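Conjugal transfer protein TRWB (Escherichia coli, PDB 1E9R) probably couples DNA processing to transport in bacterial conjugation, as a hexameric P-loop NTPase that resembles ring helicases and F1-ATPase. Local coordinates at residues B[112-122]-B[224-233]. Residues are numbered along the deposited sequence; the frame is centred on the assembly and turned at random.
Sequences TKGWSFFNEIR and MPDGDFSIRS
Glu120 lays its carboxylate against the first turn of helix 231-236, where amides that lack acceptors within the helix suit an acidic partner. Its OE2 takes Ile231 N on the syn lone pair at 2.8 Å, while Trp115 NE1 donates to the anti side of OE2, which lies almost in the plane of the indole. OE1 is gripped from opposite faces: Arg232 N arrives on the syn side, and the hydroxyl of Ser230, the N-cap residue, donates from above the carboxylate plane (OG to OE1 2.8 Å). A bend at chi2 (-59°) folds the Glu120 chain back so that both oxygens face the helix start. With the carboxylate gone, as in an alanine here, Ile231 N, Arg232 N and the indole N-H would probably be left without their acceptor.

Asn119, one residue earlier, sends its amide to the loop ahead of the helix: ND2 bridges Phe229 O (2.9 Å) and Gly227 O (3.2 Å), standing above both carbonyl planes. Phe229 O also meets the indole edge at Trp115 CD1, and the Lys113 and Phe229 side chains cross at about a right angle, with Lys113 CG over one face of the ring. Where Gly114 and Gly227 pass with CA atoms 3.4 Å apart, a CB on either would clash.

Arg232 NH1 donates in its guanidinium plane to Glu120 O (2.8 Å). The guanidinium of Arg122 stacks flat on that of Arg232, planes 8° apart; salt bridges from Arg122 to Glu236 and from Arg232 to Asp126 probably offset the like charges. The loop before helix 126-134 thus supplies a carboxylate to the N-terminus of helix 231-236, and four donors on Glu120 probably stabilise its negative charge.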
loop_
_atom_site.group_PDB
_atom_site.type_symbol
_atom_site.label_atom_id
_atom_site.label_comp_id
_atom_site.label_asym_id
_atom_site.label_seq_id
_atom_site.Cartn_x
_atom_site.Cartn_y
_atom_site.Cartn_z
ATOM N N THR B 112 5.969 -35.902 30.470
ATOM C CA THR B 112 6.887 -35.245 29.544
ATOM C C THR B 112 8.342 -35.628 29.748
ATOM O O THR B 112 8.760 -35.944 30.856
ATOM C CB THR B 112 6.819 -33.710 29.660
ATOM O OG1 THR B 112 7.679 -33.126 28.674
ATOM C CG2 THR B 112 7.292 -33.252 31.036
ATOM N N LYS B 113 9.117 -35.599 28.671
ATOM C CA LYS B 113 10.542 -35.890 28.773
ATOM C C LYS B 113 11.185 -34.575 29.223
ATOM O O LYS B 113 10.551 -33.511 29.146
ATOM C CB LYS B 113 11.108 -36.287 27.412
ATOM C CG LYS B 113 10.379 -37.431 26.737
ATOM C CD LYS B 113 10.707 -38.769 27.362
ATOM C CE LYS B 113 12.188 -39.079 27.240
ATOM N NZ LYS B 113 12.521 -40.408 27.834
ATOM N N GLY B 114 12.426 -34.643 29.704
ATOM C CA GLY B 114 13.121 -33.439 30.137
ATOM C C GLY B 114 13.841 -32.871 28.935
ATOM O O GLY B 114 14.386 -33.644 28.146
ATOM N N TRP B 115 13.872 -31.546 28.781
ATOM C CA TRP B 115 14.515 -30.971 27.601
ATOM C C TRP B 115 14.838 -29.481 27.688
ATOM O O TRP B 115 14.219 -28.741 28.454
ATOM C CB TRP B 115 13.600 -31.208 26.386
ATOM C CG TRP B 115 14.086 -30.613 25.082
ATOM C CD1 TRP B 115 14.852 -31.226 24.130
ATOM C CD2 TRP B 115 13.817 -29.292 24.591
ATOM N NE1 TRP B 115 15.072 -30.373 23.074
ATOM C CE2 TRP B 115 14.450 -29.178 23.332
ATOM C CE3 TRP B 115 13.104 -28.190 25.094
ATOM C CZ2 TRP B 115 14.389 -28.007 22.565
ATOM C CZ3 TRP B 115 13.047 -27.027 24.333
ATOM C CH2 TRP B 115 13.686 -26.948 23.081
ATOM N N SER B 116 15.813 -29.063 26.880
ATOM C CA SER B 116 16.231 -27.662 26.760
ATOM C C SER B 116 16.936 -27.678 25.421
ATOM O O SER B 116 17.489 -28.708 25.046
ATOM C CB SER B 116 17.233 -27.258 27.841
ATOM O OG SER B 116 18.566 -27.550 27.436
ATOM N N PHE B 117 16.943 -26.563 24.702
ATOM C CA PHE B 117 17.588 -26.566 23.405
ATOM C C PHE B 117 19.063 -26.934 23.478
ATOM O O PHE B 117 19.663 -27.288 22.465
ATOM C CB PHE B 117 17.395 -25.226 22.684
ATOM C CG PHE B 117 18.299 -24.128 23.159
ATOM C CD1 PHE B 117 17.980 -23.379 24.277
ATOM C CD2 PHE B 117 19.466 -23.831 22.469
ATOM C CE1 PHE B 117 18.815 -22.345 24.698
ATOM C CE2 PHE B 117 20.303 -22.804 22.884
ATOM C CZ PHE B 117 19.976 -22.061 23.998
ATOM N N PHE B 118 19.652 -26.872 24.667
ATOM C CA PHE B 118 21.062 -27.231 24.806
ATOM C C PHE B 118 21.308 -28.657 24.313
ATOM O O PHE B 118 22.363 -28.964 23.753
ATOM C CB PHE B 118 21.520 -27.126 26.269
ATOM C CG PHE B 118 21.855 -25.729 26.710
ATOM C CD1 PHE B 118 23.059 -25.144 26.343
ATOM C CD2 PHE B 118 20.967 -24.994 27.490
ATOM C CE1 PHE B 118 23.381 -23.836 26.746
ATOM C CE2 PHE B 118 21.278 -23.687 27.900
ATOM C CZ PHE B 118 22.491 -23.107 27.525
ATOM N N ASN B 119 20.317 -29.520 24.517
ATOM C CA ASN B 119 20.412 -30.924 24.129
ATOM C C ASN B 119 20.544 -31.176 22.632
ATOM O O ASN B 119 20.813 -32.311 22.228
ATOM C CB ASN B 119 19.192 -31.708 24.636
ATOM C CG ASN B 119 18.959 -31.540 26.133
ATOM O OD1 ASN B 119 19.870 -31.195 26.882
ATOM N ND2 ASN B 119 17.730 -31.801 26.575
ATOM N N GLU B 120 20.358 -30.143 21.808
ATOM C CA GLU B 120 20.429 -30.326 20.359
ATOM C C GLU B 120 21.720 -29.822 19.743
ATOM O O GLU B 120 21.946 -29.962 18.539
ATOM C CB GLU B 120 19.255 -29.626 19.681
ATOM C CG GLU B 120 17.898 -29.861 20.335
ATOM C CD GLU B 120 17.488 -31.325 20.396
ATOM O OE1 GLU B 120 18.164 -32.182 19.798
ATOM O OE2 GLU B 120 16.466 -31.618 21.044
ATOM N N ILE B 121 22.580 -29.245 20.566
ATOM C CA ILE B 121 23.825 -28.712 20.052
ATOM C C ILE B 121 24.847 -29.816 19.831
ATOM O O ILE B 121 25.207 -30.532 20.766
ATOM C CB ILE B 121 24.401 -27.655 21.024
ATOM C CG1 ILE B 121 23.309 -26.652 21.416
ATOM C CG2 ILE B 121 25.582 -26.933 20.378
ATOM C CD1 ILE B 121 22.780 -25.811 20.268
ATOM N N ARG B 122 25.294 -29.976 18.588
ATOM C CA ARG B 122 26.311 -30.976 18.270
ATOM C C ARG B 122 27.560 -30.225 17.812
ATOM O O ARG B 122 28.641 -30.403 18.364
ATOM C CB ARG B 122 25.862 -31.903 17.138
ATOM C CG ARG B 122 24.570 -32.663 17.364
ATOM C CD ARG B 122 24.733 -33.839 18.283
ATOM N NE ARG B 122 23.511 -34.639 18.329
ATOM C CZ ARG B 122 23.087 -35.440 17.353
ATOM N NH1 ARG B 122 23.789 -35.558 16.232
ATOM N NH2 ARG B 122 21.967 -36.138 17.504
ATOM N N MET B 224 10.242 -25.437 31.761
ATOM C CA MET B 224 10.166 -26.760 31.160
ATOM C C MET B 224 11.022 -27.725 31.957
ATOM O O MET B 224 12.201 -27.467 32.194
ATOM C CB MET B 224 10.680 -26.726 29.717
ATOM C CG MET B 224 9.834 -27.505 28.693
ATOM S SD MET B 224 9.959 -29.302 28.665
ATOM C CE MET B 224 8.345 -29.729 28.309
ATOM N N PRO B 225 10.433 -28.850 32.395
ATOM C CA PRO B 225 11.171 -29.851 33.162
ATOM C C PRO B 225 12.473 -30.169 32.437
ATOM O O PRO B 225 12.465 -30.448 31.236
ATOM C CB PRO B 225 10.208 -31.028 33.181
ATOM C CG PRO B 225 8.870 -30.334 33.268
ATOM C CD PRO B 225 9.014 -29.235 32.249
ATOM N N ASP B 226 13.592 -30.121 33.148
ATOM C CA ASP B 226 14.856 -30.399 32.495
ATOM C C ASP B 226 15.167 -31.877 32.421
ATOM O O ASP B 226 14.714 -32.666 33.247
ATOM C CB ASP B 226 16.006 -29.663 33.177
ATOM C CG ASP B 226 16.922 -28.973 32.166
ATOM O OD1 ASP B 226 17.383 -29.658 31.213
ATOM O OD2 ASP B 226 17.178 -27.748 32.315
ATOM N N GLY B 227 15.936 -32.242 31.405
ATOM C CA GLY B 227 16.308 -33.625 31.206
ATOM C C GLY B 227 17.323 -33.661 30.094
ATOM O O GLY B 227 17.804 -32.609 29.671
ATOM N N ASP B 228 17.644 -34.854 29.610
ATOM C CA ASP B 228 18.626 -34.978 28.543
ATOM C C ASP B 228 18.032 -35.456 27.226
ATOM O O ASP B 228 18.769 -35.855 26.319
ATOM C CB ASP B 228 19.773 -35.903 28.977
ATOM C CG ASP B 228 19.279 -37.245 29.491
ATOM O OD1 ASP B 228 18.055 -37.525 29.398
ATOM O OD2 ASP B 228 20.121 -38.024 29.992
ATOM N N PHE B 229 16.707 -35.404 27.113
ATOM C CA PHE B 229 16.068 -35.830 25.882
ATOM C C PHE B 229 16.469 -34.931 24.718
ATOM O O PHE B 229 16.421 -33.705 24.828
ATOM C CB PHE B 229 14.553 -35.816 26.022
ATOM C CG PHE B 229 13.842 -36.188 24.759
ATOM C CD1 PHE B 229 13.943 -37.476 24.247
ATOM C CD2 PHE B 229 13.111 -35.244 24.049
ATOM C CE1 PHE B 229 13.328 -37.821 23.039
ATOM C CE2 PHE B 229 12.491 -35.584 22.838
ATOM C CZ PHE B 229 12.603 -36.874 22.334
ATOM N N SER B 230 16.877 -35.550 23.611
ATOM C CA SER B 230 17.284 -34.823 22.408
ATOM C C SER B 230 16.410 -35.221 21.233
ATOM O O SER B 230 16.362 -36.393 20.860
ATOM C CB SER B 230 18.743 -35.117 22.057
ATOM O OG SER B 230 19.070 -34.594 20.781
ATOM N N ILE B 231 15.715 -34.246 20.651
ATOM C CA ILE B 231 14.855 -34.515 19.511
ATOM C C ILE B 231 15.696 -35.062 18.353
ATOM O O ILE B 231 15.239 -35.929 17.614
ATOM C CB ILE B 231 14.114 -33.241 19.064
ATOM C CG1 ILE B 231 13.137 -32.800 20.159
ATOM C CG2 ILE B 231 13.368 -33.497 17.762
ATOM C CD1 ILE B 231 12.481 -31.463 19.897
ATOM N N ARG B 232 16.925 -34.566 18.212
ATOM C CA ARG B 232 17.820 -35.019 17.148
ATOM C C ARG B 232 18.139 -36.496 17.312
ATOM O O ARG B 232 18.060 -37.277 16.358
ATOM C CB ARG B 232 19.129 -34.232 17.171
ATOM C CG ARG B 232 18.962 -32.773 16.885
ATOM C CD ARG B 232 20.297 -32.076 16.782
ATOM N NE ARG B 232 21.033 -32.443 15.584
ATOM C CZ ARG B 232 22.166 -31.860 15.214
ATOM N NH1 ARG B 232 22.681 -30.890 15.956
ATOM N NH2 ARG B 232 22.781 -32.234 14.100
ATOM N N SER B 233 18.518 -36.869 18.530
ATOM C CA SER B 233 18.852 -38.253 18.845
ATOM C C SER B 233 17.614 -39.128 18.682
ATOM O O SER B 233 17.702 -40.253 18.195
ATOM C CB SER B 233 19.380 -38.353 20.275
ATOM O OG SER B 233 20.569 -37.597 20.428
HETATM O O HOH W 1 21.934 -34.229 20.210
#